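Long-range contacts in proteinase K (Serratia sp., PDB 2B6N), which probably cleaves peptide bonds within proteins as a calcium-binding serine endopeptidase of the subtilase (S8) family, this chain being its catalytic domain: residues R12-N17 and R256-K261; G194-Y200 and G268-L274; Y24-G30 and G86-V91; L236-E240 and L252-R256. All coordinates share one frame. Where two conformers were deposited one is given. Residues are numbered along the deposited sequence.

Overall arrangement
The four contacts join the N-terminal region and the last residues of the chain to two helices, edge strand 199-202 and the loop before strand 92-97. Contacts 1 and 2 share the small antiparallel sheet of strands 258-259 and 272-273, where Thr-258 O lies 2.8 Å from Leu-273 N. Contacts 1 and 4 share Arg-256, through its carbonyl and its guanidinium respectively. Contact 3 meets contact 4 at Asp-29 N and Asp-239 OD2 (3.0 Å), and contact 1 at Asp-14 OD2 and His-25 N (2.7 Å). Contact 1 holds two protein ligands of the calcium, Asp-14 and Gln-15; the Tyr-24 side chain is about 6 Å from the ion. Contact 4 includes the end of helix 223-240, whose first turn carries the predicted catalytic Ser-224.

Contact 1: R12-N17 and R256-K261; sequences RIDQRN and RATADK. With CA (calcium ion), chain C.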
# COMPACT_ATOMS: atom_id res chain seq x y z
N ARG A 12 -1.82 11.91 -9.58
CA ARG A 12 -1.00 11.28 -10.63
C ARG A 12 -1.58 10.00 -11.22
O ARG A 12 -1.43 9.75 -12.42
CB ARG A 12 0.42 10.99 -10.11
CG ARG A 12 1.38 10.36 -11.18
CD ARG A 12 1.84 11.45 -12.18
NE ARG A 12 2.51 10.95 -13.39
CZ ARG A 12 1.90 10.49 -14.48
NH1 ARG A 12 0.57 10.34 -14.51
NH2 ARG A 12 2.62 10.13 -15.53
N ILE A 13 -2.23 9.20 -10.38
CA ILE A 13 -2.58 7.83 -10.76
C ILE A 13 -3.75 7.73 -11.74
O ILE A 13 -3.85 6.74 -12.48
CB ILE A 13 -2.76 6.93 -9.50
CG1 ILE A 13 -1.48 6.91 -8.66
CG2 ILE A 13 -3.14 5.51 -9.88
CD1 ILE A 13 -0.25 6.44 -9.41
N ASP A 14 -4.61 8.75 -11.78
CA ASP A 14 -5.79 8.73 -12.70
C ASP A 14 -5.55 9.36 -14.10
O ASP A 14 -6.51 9.62 -14.84
CB ASP A 14 -7.04 9.34 -12.02
CG ASP A 14 -7.01 10.85 -12.00
OD1 ASP A 14 -5.90 11.44 -12.03
OD2 ASP A 14 -8.10 11.45 -12.02
N GLN A 15 -4.29 9.56 -14.46
CA GLN A 15 -3.92 10.15 -15.75
C GLN A 15 -2.63 9.52 -16.30
O GLN A 15 -1.79 9.03 -15.52
CB GLN A 15 -3.78 11.68 -15.61
CG GLN A 15 -2.78 12.12 -14.52
CD GLN A 15 -2.73 13.61 -14.37
OE1 GLN A 15 -3.46 14.19 -13.56
NE2 GLN A 15 -1.86 14.26 -15.16
N ARG A 16 -2.47 9.55 -17.62
CA ARG A 16 -1.28 8.93 -18.26
C ARG A 16 -0.05 9.84 -18.21
O ARG A 16 1.07 9.40 -17.90
CB ARG A 16 -1.58 8.58 -19.73
CG ARG A 16 -2.78 7.65 -19.92
CD ARG A 16 -2.47 6.29 -19.28
NE ARG A 16 -3.46 5.27 -19.58
CZ ARG A 16 -3.42 4.02 -19.09
NH1 ARG A 16 -2.46 3.67 -18.24
NH2 ARG A 16 -4.38 3.15 -19.42
N ASN A 17 -0.27 11.10 -18.55
CA ASN A 17 0.80 12.07 -18.76
C ASN A 17 0.76 13.20 -17.75
O ASN A 17 -0.32 13.58 -17.27
CB ASN A 17 0.67 12.68 -20.16
CG ASN A 17 0.56 11.63 -21.25
OD1 ASN A 17 1.37 10.72 -21.31
ND2 ASN A 17 -0.43 11.77 -22.12
N ARG A 256 -3.21 -2.45 -17.09
CA ARG A 256 -3.81 -1.10 -17.04
C ARG A 256 -2.78 0.02 -16.79
O ARG A 256 -3.08 1.20 -17.01
CB ARG A 256 -4.92 -1.06 -15.98
CG ARG A 256 -6.21 -1.75 -16.47
CD ARG A 256 -7.33 -1.71 -15.43
NE ARG A 256 -8.60 -2.24 -15.95
CZ ARG A 256 -9.73 -2.32 -15.23
NH1 ARG A 256 -9.74 -1.90 -13.96
NH2 ARG A 256 -10.85 -2.79 -15.77
N ALA A 257 -1.58 -0.37 -16.34
CA ALA A 257 -0.54 0.58 -15.92
C ALA A 257 -0.06 1.48 -17.04
O ALA A 257 -0.05 1.08 -18.20
CB ALA A 257 0.66 -0.17 -15.30
N THR A 258 0.37 2.69 -16.70
CA THR A 258 0.94 3.59 -17.69
C THR A 258 2.37 3.16 -18.01
O THR A 258 3.21 3.04 -17.13
CB THR A 258 0.91 5.05 -17.20
OG1 THR A 258 -0.43 5.37 -16.84
CG2 THR A 258 1.36 5.98 -18.32
N ALA A 259 2.64 2.92 -19.29
CA ALA A 259 3.96 2.44 -19.69
C ALA A 259 4.96 3.57 -19.93
O ALA A 259 4.59 4.66 -20.36
CB ALA A 259 3.83 1.56 -20.95
N ASP A 260 6.22 3.29 -19.60
CA ASP A 260 7.36 4.03 -20.15
C ASP A 260 7.48 5.49 -19.70
O ASP A 260 7.99 6.34 -20.44
CB ASP A 260 7.34 3.92 -21.68
CG ASP A 260 7.31 2.48 -22.17
OD1 ASP A 260 7.58 1.53 -21.39
OD2 ASP A 260 7.01 2.30 -23.37
N LYS A 261 6.99 5.78 -18.48
CA LYS A 261 7.02 7.12 -17.90
C LYS A 261 8.11 7.32 -16.87
O LYS A 261 8.54 8.46 -16.63
CB LYS A 261 5.67 7.44 -17.22
CG LYS A 261 4.53 7.63 -18.19
CD LYS A 261 4.85 8.81 -19.10
CE LYS A 261 3.69 9.18 -19.98
NZ LYS A 261 4.01 10.42 -20.73
CA CA C . -5.24 13.70 -12.02
O HOH W 1 -0.44 6.56 -14.47
O HOH W 2 -6.61 13.38 -14.17
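A calcium site lies on one side of this contact: Asp-14 OD1 and Gln-15 OE1 each bind the ion at 2.4 Å, and water 2 binds it at 2.6 Å, while Asp-11, Asp-21 and Asn-23 supply further ligands. The side chain of Arg-16, next in sequence, reaches across to 256-261 instead. Its NH1 donates to Arg-256 O at 2.8 Å and to Thr-258 OG1 at 3.0 Å, both acceptors lying near the guanidinium plane, and a weak bond runs from Arg-16 NH2 to Arg-256 O at 3.4 Å. The chain passes here from helix 246-256 into strand 258-259, which pairs antiparallel with 272-273, so the arginine holds it on its way into the strand. Water 1 adds an indirect link, donating to Gln-15 O at 3.0 Å and lying 2.7 Å from Thr-258 OG1. At the more exposed end, Lys-261 NZ donates to Asn-17 OD1 at 2.7 Å, and Lys-261 CE packs 3.4 Å from Arg-16 O. The turn after helix 8-13 is braced from within by Arg-12, whose NH2 donates to Arg-16 O at 2.9 Å, and whose NH1 makes a weak bond to Gln-15 O at 2.9 Å; its strongest polar partner is Asp-185, through a salt bridge. Gln-15 NE2 also donates to Asn-17 O at 2.7 Å, so one side chain serves both the metal and the turn.

Contact 2: G194-Y200 and G268-L274; sequences GTCLDIY and GSPNKLL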
# COMPACT_ATOMS: atom_id res chain seq x y z
N GLY A 194 14.59 -3.06 -9.74
CA GLY A 194 14.99 -4.33 -10.35
C GLY A 194 13.84 -5.31 -10.58
O GLY A 194 12.66 -4.96 -10.48
N THR A 195 14.20 -6.56 -10.88
CA THR A 195 13.24 -7.56 -11.36
C THR A 195 12.20 -8.03 -10.33
O THR A 195 11.17 -8.58 -10.71
CB THR A 195 13.96 -8.79 -11.95
OG1 THR A 195 14.73 -9.42 -10.93
CG2 THR A 195 14.87 -8.37 -13.11
N CYS A 196 12.48 -7.82 -9.05
CA CYS A 196 11.48 -8.15 -8.02
C CYS A 196 10.36 -7.11 -7.90
O CYS A 196 9.34 -7.39 -7.28
CB CYS A 196 12.15 -8.43 -6.68
SG CYS A 196 13.08 -9.98 -6.70
N LEU A 197 10.54 -5.94 -8.51
CA LEU A 197 9.41 -4.98 -8.64
C LEU A 197 8.33 -5.44 -9.61
O LEU A 197 8.63 -6.05 -10.62
CB LEU A 197 9.90 -3.61 -9.10
CG LEU A 197 10.27 -2.61 -7.99
CD1 LEU A 197 11.45 -3.15 -7.23
CD2 LEU A 197 10.62 -1.28 -8.63
N ASP A 198 7.08 -5.07 -9.31
CA ASP A 198 5.96 -5.27 -10.22
C ASP A 198 5.48 -3.97 -10.86
O ASP A 198 4.99 -3.98 -12.00
CB ASP A 198 4.82 -5.98 -9.49
CG ASP A 198 5.20 -7.38 -9.08
OD1 ASP A 198 5.35 -8.23 -9.99
OD2 ASP A 198 5.43 -7.62 -7.88
N ILE A 199 5.63 -2.86 -10.14
CA ILE A 199 5.01 -1.59 -10.56
C ILE A 199 5.65 -0.45 -9.75
O ILE A 199 6.26 -0.69 -8.69
CB ILE A 199 3.46 -1.64 -10.34
CG1 ILE A 199 2.72 -0.57 -11.15
CG2 ILE A 199 3.12 -1.60 -8.83
CD1 ILE A 199 1.25 -0.91 -11.36
N TYR A 200 5.53 0.77 -10.27
CA TYR A 200 5.95 1.98 -9.58
C TYR A 200 4.70 2.79 -9.22
O TYR A 200 3.68 2.74 -9.93
CB TYR A 200 6.84 2.81 -10.49
CG TYR A 200 8.33 2.52 -10.41
CD1 TYR A 200 8.98 1.82 -11.42
CD2 TYR A 200 9.08 2.98 -9.33
CE1 TYR A 200 10.36 1.54 -11.35
CE2 TYR A 200 10.46 2.73 -9.25
CZ TYR A 200 11.09 2.02 -10.27
OH TYR A 200 12.45 1.80 -10.16
N GLY A 268 16.01 -4.03 -15.36
CA GLY A 268 15.20 -5.09 -14.77
C GLY A 268 13.90 -4.63 -14.16
O GLY A 268 12.99 -5.45 -13.96
N SER A 269 13.79 -3.33 -13.86
CA SER A 269 12.52 -2.78 -13.33
C SER A 269 11.47 -2.74 -14.43
O SER A 269 11.76 -2.33 -15.57
CB SER A 269 12.70 -1.38 -12.77
OG SER A 269 13.70 -1.36 -11.77
N PRO A 270 10.23 -3.13 -14.10
CA PRO A 270 9.12 -2.96 -15.04
C PRO A 270 8.82 -1.48 -15.17
O PRO A 270 8.65 -0.80 -14.16
CB PRO A 270 7.95 -3.67 -14.33
CG PRO A 270 8.30 -3.54 -12.84
CD PRO A 270 9.80 -3.73 -12.81
N ASN A 271 8.79 -0.95 -16.40
CA ASN A 271 8.48 0.47 -16.53
C ASN A 271 6.97 0.67 -16.62
O ASN A 271 6.37 0.91 -17.69
CB ASN A 271 9.27 1.16 -17.65
CG ASN A 271 9.48 2.65 -17.36
OD1 ASN A 271 8.51 3.38 -17.11
ND2 ASN A 271 10.73 3.10 -17.38
N LYS A 272 6.34 0.50 -15.46
CA LYS A 272 4.89 0.56 -15.33
C LYS A 272 4.57 1.48 -14.19
O LYS A 272 5.06 1.29 -13.07
CB LYS A 272 4.31 -0.84 -15.05
CG LYS A 272 4.51 -1.85 -16.21
CD LYS A 272 3.70 -3.12 -15.96
CE LYS A 272 3.92 -4.19 -17.05
NZ LYS A 272 5.15 -5.01 -16.79
N LEU A 273 3.76 2.49 -14.48
CA LEU A 273 3.34 3.44 -13.45
C LEU A 273 1.87 3.21 -13.13
O LEU A 273 1.05 3.13 -14.04
CB LEU A 273 3.61 4.88 -13.87
CG LEU A 273 3.17 5.99 -12.91
CD1 LEU A 273 3.96 5.99 -11.57
CD2 LEU A 273 3.24 7.36 -13.60
N LEU A 274 1.55 3.08 -11.85
CA LEU A 274 0.19 2.83 -11.38
C LEU A 274 -0.85 3.72 -12.06
O LEU A 274 -0.67 4.95 -12.14
CB LEU A 274 0.12 3.03 -9.86
CG LEU A 274 -1.23 2.74 -9.20
CD1 LEU A 274 -1.63 1.27 -9.35
CD2 LEU A 274 -1.17 3.13 -7.72
O HOH W 3 5.47 -5.71 -13.96
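Pro-270 lays its ring against the backbone of 197-199: its CG is 3.4 Å from both Leu-197 O and Asp-198 O, and its CD is 3.7 Å from Leu-197 CB. Beyond it the chains form a single bridge between Tyr-200 and Leu-273, with Tyr-200 N donating to Lys-272 O and Leu-274 N to Tyr-200 O, each at 2.9 Å. This bridge attaches short strand 272-273 to strand 199-202, the edge of the seven-stranded parallel sheet of the subtilase fold. Ile-199 CD1 meets Leu-274 CD1 at 4.1 Å, and both side chains also touch Val-230 of helix 223-240. At the other end Gly-194 N donates to Ser-269 OG at 2.8 Å; that hydroxyl and Tyr-200 OH both bond to Ala-265 O. Water 3 joins Asp-198 O (2.7 Å) to Lys-272 NZ (2.9 Å). The direct bonds thus join neutral groups, backbone to backbone at one end and backbone to hydroxyl at the other, with proline packing between them; the charged Lys-272 NZ takes part through water.

Contact 3: Y24-G30 and G86-V91; sequences YHTDYDG and GVAKNV
Gly-86 opens the second segment extended (phi/psi -102/154°), its O 3.8 Å from Tyr-24 CE2; Tyr-24 and His-25 are strand. Val-87 turns helically (-74/-45°) and its O accepts from Tyr-24 OH at 2.8 Å; chi1 of the tyrosine is t. Water 4 donates to Val-87 O (2.8 Å) and Tyr-28 O (3.2 Å) and accepts from Lys-89 N (3.0 Å). Ala-88, its CA 4.4 Å from that of Asp-29 (-145/9°), starts a type I turn closed by Val-91 N to Ala-88 O at 3.2 Å. This turn leads into strand 92-97 of the parallel subtilase sheet, while 24-30 approaches strand 34-39, its neighbour there. Lys-89 (chi1 m, chi2 and chi3 t, chi4 m) brings CE to the Tyr-24 ring edge, 3.9 Å from CD2; its NZ donates to Gly-86 O at 2.9 Å and also to Gln-3. Asn-90 N donates to Asp-29 O at 2.8 Å. Val-91 CA lies 4.4 Å from Gly-30 CA and 3.5 Å from Gly-30 O, a CA-H...O contact. At Gly-30 (phi/psi 86/11°) a CB would clash with Ala-88 CB.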
# COMPACT_ATOMS: atom_id res chain seq x y z
N TYR A 24 -8.75 14.20 -9.08
CA TYR A 24 -8.72 12.74 -8.87
C TYR A 24 -10.10 12.15 -9.18
O TYR A 24 -11.05 12.30 -8.40
CB TYR A 24 -8.22 12.34 -7.47
CG TYR A 24 -8.26 10.83 -7.26
CD1 TYR A 24 -7.61 9.97 -8.14
CD2 TYR A 24 -8.97 10.27 -6.20
CE1 TYR A 24 -7.66 8.60 -7.99
CE2 TYR A 24 -9.01 8.86 -6.02
CZ TYR A 24 -8.37 8.04 -6.95
OH TYR A 24 -8.41 6.67 -6.81
N HIS A 25 -10.20 11.52 -10.35
CA HIS A 25 -11.46 10.92 -10.79
C HIS A 25 -11.57 9.51 -10.25
O HIS A 25 -10.58 8.78 -10.23
CB HIS A 25 -11.51 10.88 -12.32
CG HIS A 25 -12.76 10.25 -12.86
ND1 HIS A 25 -13.92 10.96 -13.07
CD2 HIS A 25 -13.04 8.96 -13.20
CE1 HIS A 25 -14.86 10.14 -13.51
NE2 HIS A 25 -14.36 8.92 -13.59
N THR A 26 -12.78 9.14 -9.83
CA THR A 26 -13.08 7.76 -9.41
C THR A 26 -14.36 7.27 -10.11
O THR A 26 -15.32 8.03 -10.25
CB THR A 26 -13.25 7.64 -7.88
OG1 THR A 26 -14.19 8.61 -7.40
CG2 THR A 26 -11.90 7.82 -7.16
N ASP A 27 -14.34 6.01 -10.53
CA ASP A 27 -15.51 5.28 -11.00
C ASP A 27 -15.95 4.22 -9.99
O ASP A 27 -17.08 3.70 -10.04
CB ASP A 27 -15.17 4.61 -12.33
CG ASP A 27 -14.76 5.62 -13.40
OD1 ASP A 27 -15.57 6.55 -13.66
OD2 ASP A 27 -13.63 5.52 -13.92
N TYR A 28 -15.04 3.90 -9.07
CA TYR A 28 -15.27 2.91 -8.02
C TYR A 28 -14.66 3.50 -6.77
O TYR A 28 -13.95 4.50 -6.84
CB TYR A 28 -14.64 1.55 -8.39
CG TYR A 28 -15.29 0.99 -9.61
CD1 TYR A 28 -14.77 1.25 -10.89
CD2 TYR A 28 -16.47 0.28 -9.51
CE1 TYR A 28 -15.43 0.78 -12.03
CE2 TYR A 28 -17.12 -0.18 -10.62
CZ TYR A 28 -16.60 0.06 -11.87
OH TYR A 28 -17.27 -0.43 -12.96
N ASP A 29 -14.92 2.87 -5.63
CA ASP A 29 -14.43 3.40 -4.36
C ASP A 29 -14.03 2.32 -3.35
O ASP A 29 -13.79 2.64 -2.17
CB ASP A 29 -15.48 4.34 -3.76
CG ASP A 29 -16.82 3.65 -3.50
OD1 ASP A 29 -16.89 2.41 -3.56
OD2 ASP A 29 -17.81 4.37 -3.23
N GLY A 30 -13.97 1.06 -3.77
CA GLY A 30 -13.55 0.00 -2.84
C GLY A 30 -14.67 -0.56 -1.97
O GLY A 30 -14.41 -1.32 -1.03
N GLY A 86 -7.21 9.44 0.17
CA GLY A 86 -7.23 8.04 -0.24
C GLY A 86 -7.66 7.71 -1.65
O GLY A 86 -8.42 8.45 -2.29
N VAL A 87 -7.17 6.57 -2.13
CA VAL A 87 -7.50 6.03 -3.47
C VAL A 87 -8.92 5.46 -3.52
O VAL A 87 -9.68 5.72 -4.49
CB VAL A 87 -6.46 4.93 -3.87
CG1 VAL A 87 -6.85 4.24 -5.19
CG2 VAL A 87 -5.06 5.51 -4.00
N ALA A 88 -9.28 4.69 -2.49
CA ALA A 88 -10.53 3.91 -2.47
C ALA A 88 -11.37 4.39 -1.28
O ALA A 88 -11.26 3.88 -0.17
CB ALA A 88 -10.21 2.42 -2.34
N LYS A 89 -12.20 5.39 -1.55
CA LYS A 89 -12.79 6.23 -0.51
C LYS A 89 -13.92 5.59 0.29
O LYS A 89 -14.44 6.20 1.23
CB LYS A 89 -13.20 7.57 -1.12
CG LYS A 89 -12.01 8.31 -1.79
CD LYS A 89 -12.41 9.66 -2.32
CE LYS A 89 -11.23 10.34 -3.02
NZ LYS A 89 -10.12 10.77 -2.10
N ASN A 90 -14.31 4.36 -0.07
CA ASN A 90 -15.32 3.64 0.72
C ASN A 90 -14.88 2.23 1.13
O ASN A 90 -15.71 1.38 1.52
CB ASN A 90 -16.66 3.57 -0.02
CG ASN A 90 -17.82 3.26 0.89
OD1 ASN A 90 -18.71 2.45 0.56
ND2 ASN A 90 -17.85 3.91 2.05
N VAL A 91 -13.57 1.97 1.05
CA VAL A 91 -13.03 0.67 1.45
C VAL A 91 -13.12 0.49 2.97
O VAL A 91 -13.08 1.47 3.73
CB VAL A 91 -11.55 0.50 0.98
CG1 VAL A 91 -10.58 1.28 1.86
CG2 VAL A 91 -11.16 -0.98 0.90
O HOH W 4 -12.51 6.03 -4.42

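Contact 4: L236-E240 and L252-R256; sequences LYLDE and LLKTR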
# COMPACT_ATOMS: atom_id res chain seq x y z
N LEU A 236 -10.05 -0.79 -5.66
CA LEU A 236 -10.92 -0.30 -6.75
C LEU A 236 -11.29 -1.42 -7.72
O LEU A 236 -12.46 -1.57 -8.09
CB LEU A 236 -10.26 0.82 -7.55
CG LEU A 236 -9.91 2.12 -6.82
CD1 LEU A 236 -9.31 3.14 -7.80
CD2 LEU A 236 -11.11 2.73 -6.12
N TYR A 237 -10.29 -2.20 -8.14
CA TYR A 237 -10.51 -3.26 -9.11
C TYR A 237 -11.41 -4.36 -8.54
O TYR A 237 -12.19 -4.96 -9.26
CB TYR A 237 -9.20 -3.90 -9.57
CG TYR A 237 -8.26 -3.01 -10.37
CD1 TYR A 237 -7.04 -3.51 -10.80
CD2 TYR A 237 -8.57 -1.67 -10.67
CE1 TYR A 237 -6.14 -2.74 -11.54
CE2 TYR A 237 -7.67 -0.87 -11.42
CZ TYR A 237 -6.46 -1.43 -11.84
OH TYR A 237 -5.53 -0.70 -12.54
N LEU A 238 -11.28 -4.62 -7.24
CA LEU A 238 -12.08 -5.66 -6.57
C LEU A 238 -13.52 -5.21 -6.27
O LEU A 238 -14.40 -6.04 -6.08
CB LEU A 238 -11.36 -6.13 -5.30
CG LEU A 238 -10.20 -7.12 -5.51
CD1 LEU A 238 -9.34 -7.24 -4.22
CD2 LEU A 238 -10.69 -8.49 -5.99
N ASP A 239 -13.73 -3.89 -6.21
CA ASP A 239 -15.08 -3.31 -6.17
C ASP A 239 -15.71 -3.49 -7.56
O ASP A 239 -16.83 -4.01 -7.69
CB ASP A 239 -14.95 -1.82 -5.79
CG ASP A 239 -16.27 -1.05 -5.80
OD1 ASP A 239 -17.35 -1.61 -6.10
OD2 ASP A 239 -16.22 0.16 -5.51
N GLU A 240 -14.97 -3.08 -8.60
CA GLU A 240 -15.38 -3.28 -10.01
C GLU A 240 -15.67 -4.75 -10.37
O GLU A 240 -16.67 -5.06 -11.03
CB GLU A 240 -14.29 -2.73 -10.93
CG GLU A 240 -14.57 -2.87 -12.42
CD GLU A 240 -13.36 -2.56 -13.29
OE1 GLU A 240 -12.32 -2.13 -12.74
OE2 GLU A 240 -13.44 -2.74 -14.52
N LEU A 252 -4.14 -7.34 -14.00
CA LEU A 252 -4.94 -6.16 -14.35
C LEU A 252 -4.17 -4.88 -14.00
O LEU A 252 -4.17 -3.93 -14.77
CB LEU A 252 -6.29 -6.17 -13.66
CG LEU A 252 -7.41 -5.31 -14.24
CD1 LEU A 252 -7.65 -5.60 -15.75
CD2 LEU A 252 -8.66 -5.55 -13.44
N LEU A 253 -3.54 -4.88 -12.83
CA LEU A 253 -2.67 -3.75 -12.47
C LEU A 253 -1.61 -3.51 -13.55
O LEU A 253 -1.36 -2.37 -13.95
CB LEU A 253 -1.98 -4.00 -11.11
CG LEU A 253 -2.81 -3.74 -9.85
CD1 LEU A 253 -2.17 -4.40 -8.61
CD2 LEU A 253 -2.99 -2.24 -9.62
N LYS A 254 -1.00 -4.60 -14.02
CA LYS A 254 0.07 -4.52 -14.99
C LYS A 254 -0.43 -4.13 -16.38
O LYS A 254 0.21 -3.33 -17.05
CB LYS A 254 0.83 -5.85 -15.08
CG LYS A 254 1.68 -6.16 -13.84
CD LYS A 254 2.42 -7.47 -14.02
N THR A 255 -1.58 -4.67 -16.79
CA THR A 255 -2.11 -4.36 -18.14
C THR A 255 -2.71 -2.95 -18.22
O THR A 255 -2.70 -2.32 -19.28
CB THR A 255 -3.13 -5.41 -18.68
OG1 THR A 255 -4.31 -5.40 -17.87
CG2 THR A 255 -2.55 -6.81 -18.72
N ARG A 256 -3.21 -2.45 -17.09
CA ARG A 256 -3.81 -1.10 -17.04
C ARG A 256 -2.78 0.02 -16.79
O ARG A 256 -3.08 1.20 -17.01
CB ARG A 256 -4.92 -1.06 -15.98
CG ARG A 256 -6.21 -1.75 -16.47
CD ARG A 256 -7.33 -1.71 -15.43
NE ARG A 256 -8.60 -2.24 -15.95
CZ ARG A 256 -9.73 -2.32 -15.23
NH1 ARG A 256 -9.74 -1.90 -13.96
NH2 ARG A 256 -10.85 -2.79 -15.77
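Charged and cation-pi interactions come first. Arg-256, extended through chi2 to chi4, presents the edge of its guanidinium to Glu-240 in a two-pronged salt bridge: NH1 donates to Glu-240 OE1 and NH2 to Glu-240 OE2, each at 2.9 Å and nearly linear. The same group makes a cation-pi interaction with Tyr-237, CZ standing 4.8 Å from the ring centroid and 17° off the ring normal, with Arg-256 NH1 3.4 Å from Tyr-237 CE2.

Apolar packing follows. Tyr-237 CD1 touches Leu-252 CD2 at 3.7 Å, and Tyr-237 CE1 touches Leu-253 CD2 at 3.7 Å. Leu-253 also packs against Val-230 and Val-233 of helix 223-240. Separately, the backbone Leu-253 N sits at the ring edge in van der Waals contact, 3.6 Å from Tyr-237 CE1.

The backbones stay well apart. The short helical segments cross at 104° with axes 12.4 Å apart, and the nearest CA atoms, those of Tyr-237 and Leu-252, are 8.2 Å apart, so long side chains span the gap. The pair joins the last turn of helix 223-240 to the C-terminal part of helix 246-256, consecutive in the subtilase domain; Tyr-237 OH continues to Phe-275 O in the C-terminal tail. Because one guanidinium engages both a carboxylate and an aromatic face, the positive charge of Arg-256 is balanced by Glu-240 while it covers the buried tyrosine.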